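Local coordinates for protein export chaperone SatS (Mycobacterium tuberculosis H37Rv, PDB 6DNM) that acts as a chaperone for the SecA2 protein export pathway, at residues A[172-175]-A[176-180]; A[180-183]-A[184-188]. All coordinates share one frame; numbering follows the deposited sequence.

Contact 1 (A[172-175]-A[176-180])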
loop_
_atom_site.group_PDB
_atom_site.type_symbol
_atom_site.label_atom_id
_atom_site.label_comp_id
_atom_site.label_asym_id
_atom_site.label_seq_id
_atom_site.Cartn_x
_atom_site.Cartn_y
_atom_site.Cartn_z
ATOM N N ALA A 172 -4.138 17.445 -13.188
ATOM C CA ALA A 172 -3.610 16.196 -12.650
ATOM C C ALA A 172 -3.329 16.316 -11.156
ATOM O O ALA A 172 -3.595 15.380 -10.393
ATOM C CB ALA A 172 -2.346 15.796 -13.409
ATOM N N VAL A 173 -2.813 17.471 -10.719
ATOM C CA VAL A 173 -2.548 17.700 -9.297
ATOM C C VAL A 173 -3.833 17.620 -8.484
ATOM O O VAL A 173 -3.886 16.962 -7.435
ATOM C CB VAL A 173 -1.843 19.052 -9.105
ATOM C CG1 VAL A 173 -1.823 19.448 -7.621
ATOM C CG2 VAL A 173 -0.456 18.976 -9.678
ATOM N N ARG A 174 -4.876 18.323 -8.935
ATOM C CA ARG A 174 -6.163 18.291 -8.248
ATOM C C ARG A 174 -6.681 16.866 -8.132
ATOM O O ARG A 174 -7.163 16.452 -7.070
ATOM C CB ARG A 174 -7.158 19.151 -9.025
ATOM C CG ARG A 174 -8.307 19.715 -8.217
ATOM C CD ARG A 174 -9.470 18.734 -8.089
ATOM N NE ARG A 174 -10.117 18.404 -9.358
ATOM C CZ ARG A 174 -10.574 17.192 -9.658
ATOM N NH1 ARG A 174 -11.152 16.965 -10.831
ATOM N NH2 ARG A 174 -10.454 16.203 -8.779
ATOM N N GLU A 175 -6.567 16.091 -9.211
ATOM C CA GLU A 175 -7.050 14.719 -9.177
ATOM C C GLU A 175 -6.200 13.862 -8.246
ATOM O O GLU A 175 -6.731 13.024 -7.504
ATOM C CB GLU A 175 -7.114 14.159 -10.602
ATOM C CG GLU A 175 -8.253 14.807 -11.412
ATOM C CD GLU A 175 -8.229 14.509 -12.900
ATOM O OE1 GLU A 175 -7.368 13.737 -13.361
ATOM O OE2 GLU A 175 -9.106 15.049 -13.621
ATOM N N TRP A 176 -4.884 14.089 -8.227
ATOM C CA TRP A 176 -4.039 13.341 -7.300
ATOM C C TRP A 176 -4.390 13.674 -5.859
ATOM O O TRP A 176 -4.447 12.783 -5.004
ATOM C CB TRP A 176 -2.559 13.628 -7.542
ATOM C CG TRP A 176 -1.738 12.982 -6.478
ATOM C CD1 TRP A 176 -1.189 13.586 -5.382
ATOM C CD2 TRP A 176 -1.423 11.593 -6.371
ATOM N NE1 TRP A 176 -0.536 12.658 -4.607
ATOM C CE2 TRP A 176 -0.666 11.426 -5.193
ATOM C CE3 TRP A 176 -1.696 10.475 -7.163
ATOM C CZ2 TRP A 176 -0.177 10.190 -4.795
ATOM C CZ3 TRP A 176 -1.212 9.253 -6.765
ATOM C CH2 TRP A 176 -0.463 9.116 -5.593
ATOM N N GLU A 177 -4.606 14.960 -5.565
ATOM C CA GLU A 177 -4.950 15.353 -4.202
ATOM C C GLU A 177 -6.220 14.660 -3.736
ATOM O O GLU A 177 -6.302 14.214 -2.586
ATOM C CB GLU A 177 -5.090 16.870 -4.116
ATOM C CG GLU A 177 -3.752 17.575 -4.162
ATOM C CD GLU A 177 -3.864 19.081 -4.266
ATOM O OE1 GLU A 177 -4.914 19.580 -4.719
ATOM O OE2 GLU A 177 -2.890 19.758 -3.887
ATOM N N LYS A 178 -7.212 14.548 -4.620
ATOM C CA LYS A 178 -8.447 13.852 -4.274
ATOM C C LYS A 178 -8.178 12.374 -4.033
ATOM O O LYS A 178 -8.718 11.775 -3.095
ATOM C CB LYS A 178 -9.467 14.044 -5.400
ATOM C CG LYS A 178 -10.888 13.692 -5.037
ATOM C CD LYS A 178 -11.857 14.587 -5.802
ATOM C CE LYS A 178 -13.314 14.235 -5.520
ATOM N NZ LYS A 178 -13.680 14.338 -4.076
ATOM N N LEU A 179 -7.320 11.778 -4.857
ATOM C CA LEU A 179 -6.992 10.371 -4.694
ATOM C C LEU A 179 -6.229 10.124 -3.397
ATOM O O LEU A 179 -6.496 9.143 -2.691
ATOM C CB LEU A 179 -6.215 9.894 -5.919
ATOM C CG LEU A 179 -5.927 8.401 -6.037
ATOM C CD1 LEU A 179 -7.218 7.586 -5.980
ATOM C CD2 LEU A 179 -5.166 8.127 -7.313
ATOM N N GLU A 180 -5.288 11.013 -3.049
ATOM C CA GLU A 180 -4.560 10.839 -1.797
ATOM C C GLU A 180 -5.479 10.999 -0.590
ATOM O O GLU A 180 -5.301 10.296 0.412
ATOM C CB GLU A 180 -3.334 11.763 -1.728
ATOM C CG GLU A 180 -2.408 11.405 -0.560
ATOM C CD GLU A 180 -0.991 11.974 -0.658
ATOM O OE1 GLU A 180 -0.694 12.789 -1.563
ATOM O OE2 GLU A 180 -0.169 11.589 0.202
#
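Four consecutive i to i+4 bonds join the two halves of this stretch of helix 170-185, beginning with W176 N to A172 O at 2.8 Å and E177 N to V173 O, also 2.8 Å. The second is the straightest, with an N-H...O angle of 163°. K178 N to R174 O and L179 N to E175 O continue the series at 3.1 and 3.0 Å. Of the carboxylates, E175 finds its main partner outside the stretch: OE1 accepts the backbone N-H of L149 at the start of helix 148-157. W176 NE1 makes a weak bond to OE1 of E180, whose CB lies above one indole face, near its rim. R174 reaches E175 by charge alone, in a long pairing in which OE2 lies well out of the guanidinium plane, while CG of E175 rests against one face of that group near its rim. R174 NH2 comes 3.7 Å from K178 CD. These two long chains run side by side in the same direction, yet their ends part, with R174 NH2 and K178 NZ 6.0 Å apart. On another flank, E177 turns CG away from its carbonyl carbon (chi1 -74°), which lays its carboxylate obliquely across V173, OE2 lying 3.9 Å from CG1. W176 carries its indole off to meet the F108 ring and residues of helices 104-110 and 117-134. The stretch is thus two-sided: the guanidinium of R174 lies against the alkyl stem of K178, its charge probably offset in part by the E175 carboxylate, and W176 and L179 face the neighbouring helices.

Contact 2 (A[180-183]-A[184-188])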
loop_
_atom_site.group_PDB
_atom_site.type_symbol
_atom_site.label_atom_id
_atom_site.label_comp_id
_atom_site.label_asym_id
_atom_site.label_seq_id
_atom_site.Cartn_x
_atom_site.Cartn_y
_atom_site.Cartn_z
ATOM N N GLU A 180 -5.288 11.013 -3.049
ATOM C CA GLU A 180 -4.560 10.839 -1.797
ATOM C C GLU A 180 -5.479 10.999 -0.590
ATOM O O GLU A 180 -5.301 10.296 0.412
ATOM C CB GLU A 180 -3.334 11.763 -1.728
ATOM C CG GLU A 180 -2.408 11.405 -0.560
ATOM C CD GLU A 180 -0.991 11.974 -0.658
ATOM O OE1 GLU A 180 -0.694 12.789 -1.563
ATOM O OE2 GLU A 180 -0.169 11.589 0.202
ATOM N N ARG A 181 -6.484 11.884 -0.677
ATOM C CA ARG A 181 -7.480 11.978 0.390
ATOM C C ARG A 181 -8.267 10.682 0.518
ATOM O O ARG A 181 -8.557 10.230 1.633
ATOM C CB ARG A 181 -8.427 13.153 0.137
ATOM C CG ARG A 181 -7.833 14.522 0.433
ATOM C CD ARG A 181 -8.920 15.597 0.466
ATOM N NE ARG A 181 -9.559 15.807 -0.837
ATOM C CZ ARG A 181 -9.107 16.630 -1.780
ATOM N NH1 ARG A 181 -7.999 17.334 -1.585
ATOM N NH2 ARG A 181 -9.770 16.754 -2.923
ATOM N N PHE A 182 -8.612 10.059 -0.614
ATOM C CA PHE A 182 -9.277 8.760 -0.560
ATOM C C PHE A 182 -8.405 7.729 0.146
ATOM O O PHE A 182 -8.870 6.997 1.027
ATOM C CB PHE A 182 -9.639 8.274 -1.965
ATOM C CG PHE A 182 -10.074 6.838 -1.995
ATOM C CD1 PHE A 182 -11.339 6.481 -1.555
ATOM C CD2 PHE A 182 -9.198 5.840 -2.398
ATOM C CE1 PHE A 182 -11.736 5.156 -1.547
ATOM C CE2 PHE A 182 -9.589 4.514 -2.401
ATOM C CZ PHE A 182 -10.862 4.171 -1.968
ATOM N N VAL A 183 -7.129 7.650 -0.235
ATOM C CA VAL A 183 -6.223 6.704 0.406
ATOM C C VAL A 183 -6.188 6.931 1.909
ATOM O O VAL A 183 -6.317 5.987 2.702
ATOM C CB VAL A 183 -4.822 6.803 -0.214
ATOM C CG1 VAL A 183 -3.854 5.969 0.576
ATOM C CG2 VAL A 183 -4.868 6.363 -1.653
ATOM N N GLU A 184 -6.014 8.188 2.324
ATOM C CA GLU A 184 -5.966 8.485 3.750
ATOM C C GLU A 184 -7.244 8.059 4.459
ATOM O O GLU A 184 -7.188 7.590 5.601
ATOM C CB GLU A 184 -5.680 9.970 3.980
ATOM C CG GLU A 184 -4.276 10.400 3.571
ATOM C CD GLU A 184 -3.230 10.013 4.601
ATOM O OE1 GLU A 184 -3.602 9.402 5.622
ATOM O OE2 GLU A 184 -2.040 10.322 4.395
ATOM N N SER A 185 -8.392 8.179 3.790
ATOM C CA SER A 185 -9.657 7.764 4.386
ATOM C C SER A 185 -9.712 6.260 4.629
ATOM O O SER A 185 -10.506 5.809 5.463
ATOM C CB SER A 185 -10.830 8.207 3.505
ATOM O OG SER A 185 -11.094 7.276 2.462
ATOM N N ARG A 186 -8.890 5.479 3.927
ATOM C CA ARG A 186 -8.881 4.027 4.046
ATOM C C ARG A 186 -7.826 3.509 5.012
ATOM O O ARG A 186 -7.755 2.296 5.234
ATOM C CB ARG A 186 -8.676 3.373 2.672
ATOM C CG ARG A 186 -9.699 3.767 1.614
ATOM C CD ARG A 186 -11.075 3.218 1.932
ATOM N NE ARG A 186 -11.817 4.140 2.784
ATOM C CZ ARG A 186 -12.937 3.822 3.422
ATOM N NH1 ARG A 186 -13.445 2.602 3.301
ATOM N NH2 ARG A 186 -13.545 4.720 4.185
ATOM N N LEU A 187 -7.006 4.384 5.589
ATOM C CA LEU A 187 -5.974 3.986 6.541
ATOM C C LEU A 187 -6.460 4.311 7.947
ATOM O O LEU A 187 -6.468 5.481 8.353
ATOM C CB LEU A 187 -4.673 4.728 6.242
ATOM C CG LEU A 187 -4.093 4.586 4.834
ATOM C CD1 LEU A 187 -2.752 5.306 4.718
ATOM C CD2 LEU A 187 -3.964 3.123 4.430
ATOM N N ARG A 188 -6.840 3.270 8.690
ATOM C CA ARG A 188 -7.372 3.397 10.044
ATOM C C ARG A 188 -6.206 3.375 11.029
ATOM O O ARG A 188 -5.517 2.359 11.176
ATOM C CB ARG A 188 -8.338 2.244 10.322
ATOM C CG ARG A 188 -9.041 2.310 11.674
ATOM C CD ARG A 188 -9.552 0.940 12.136
ATOM N NE ARG A 188 -10.409 0.272 11.150
ATOM C CZ ARG A 188 -11.717 0.481 11.006
ATOM N NH1 ARG A 188 -12.351 1.354 11.779
ATOM N NH2 ARG A 188 -12.395 -0.187 10.079
#
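F182 and R186 meet through the settings of their first torsions: the ring leaves F182 with CG anti to the backbone N (chi1 169°), whereas R186 sets CG anti to its carbonyl carbon and then bends at chi2 and chi3. R186 CG consequently lies over one face of the phenyl ring, a CH-pi contact 4.1 Å from CG to the ring centroid, and CD follows at 4.0 Å from CZ. The guanidinium plane ends only 19° from that of the ring. S185 has OG tucked between its own N and carbonyl carbon (chi1 85°), from where it donates to F182 O at 2.7 Å, in the carbonyl plane and on a lone pair. The same OG accepts R186 NE at 3.2 Å, close to the guanidinium plane, so the hydroxyl couples the last turn's carbonyl to the arginine and helps fix its rotation. The backbone changes pattern here. E184 N to E180 O, at 2.9 Å, is still an i to i+4 bond, as is S185 N to R181 O, but R186 N turns chiefly to V183 O at 2.9 Å from above the carbonyl plane, and keeps just a weak bond to F182 O. L187 brings CG to 3.4 Å from V183 O. E184 directs OE1 to a salt bridge with R189, while V183 packs on L127 and I130 of helix 117-134. The tightened i to i+3 bond is typical of a helix C-terminus; here it delivers the chain from helix 170-185 into strand 187-189, which runs parallel to strand 49-52.

How the contacts relate
Contacts 1 and 2 are successive portions of helix 170-185, their centres 12 Å apart, and E180 belongs to both. In contact 1 its OE1 weakly accepts W176 NE1; in contact 2 its carbonyl serves E184, and E180 OE2 stands 4.8 Å from E184 OE2. Contact 1 lies farther out, with its centre about 17 Å from the centre of the chain against about 11 Å for contact 2. Helices 117-134 and 138-142 touch both: L127 receives W176 and L179 from contact 1 and V183 from contact 2. The helix packs on neighbouring helices along its length and passes at its C-terminal end into the small sheet with strands 49-52 and 187-189.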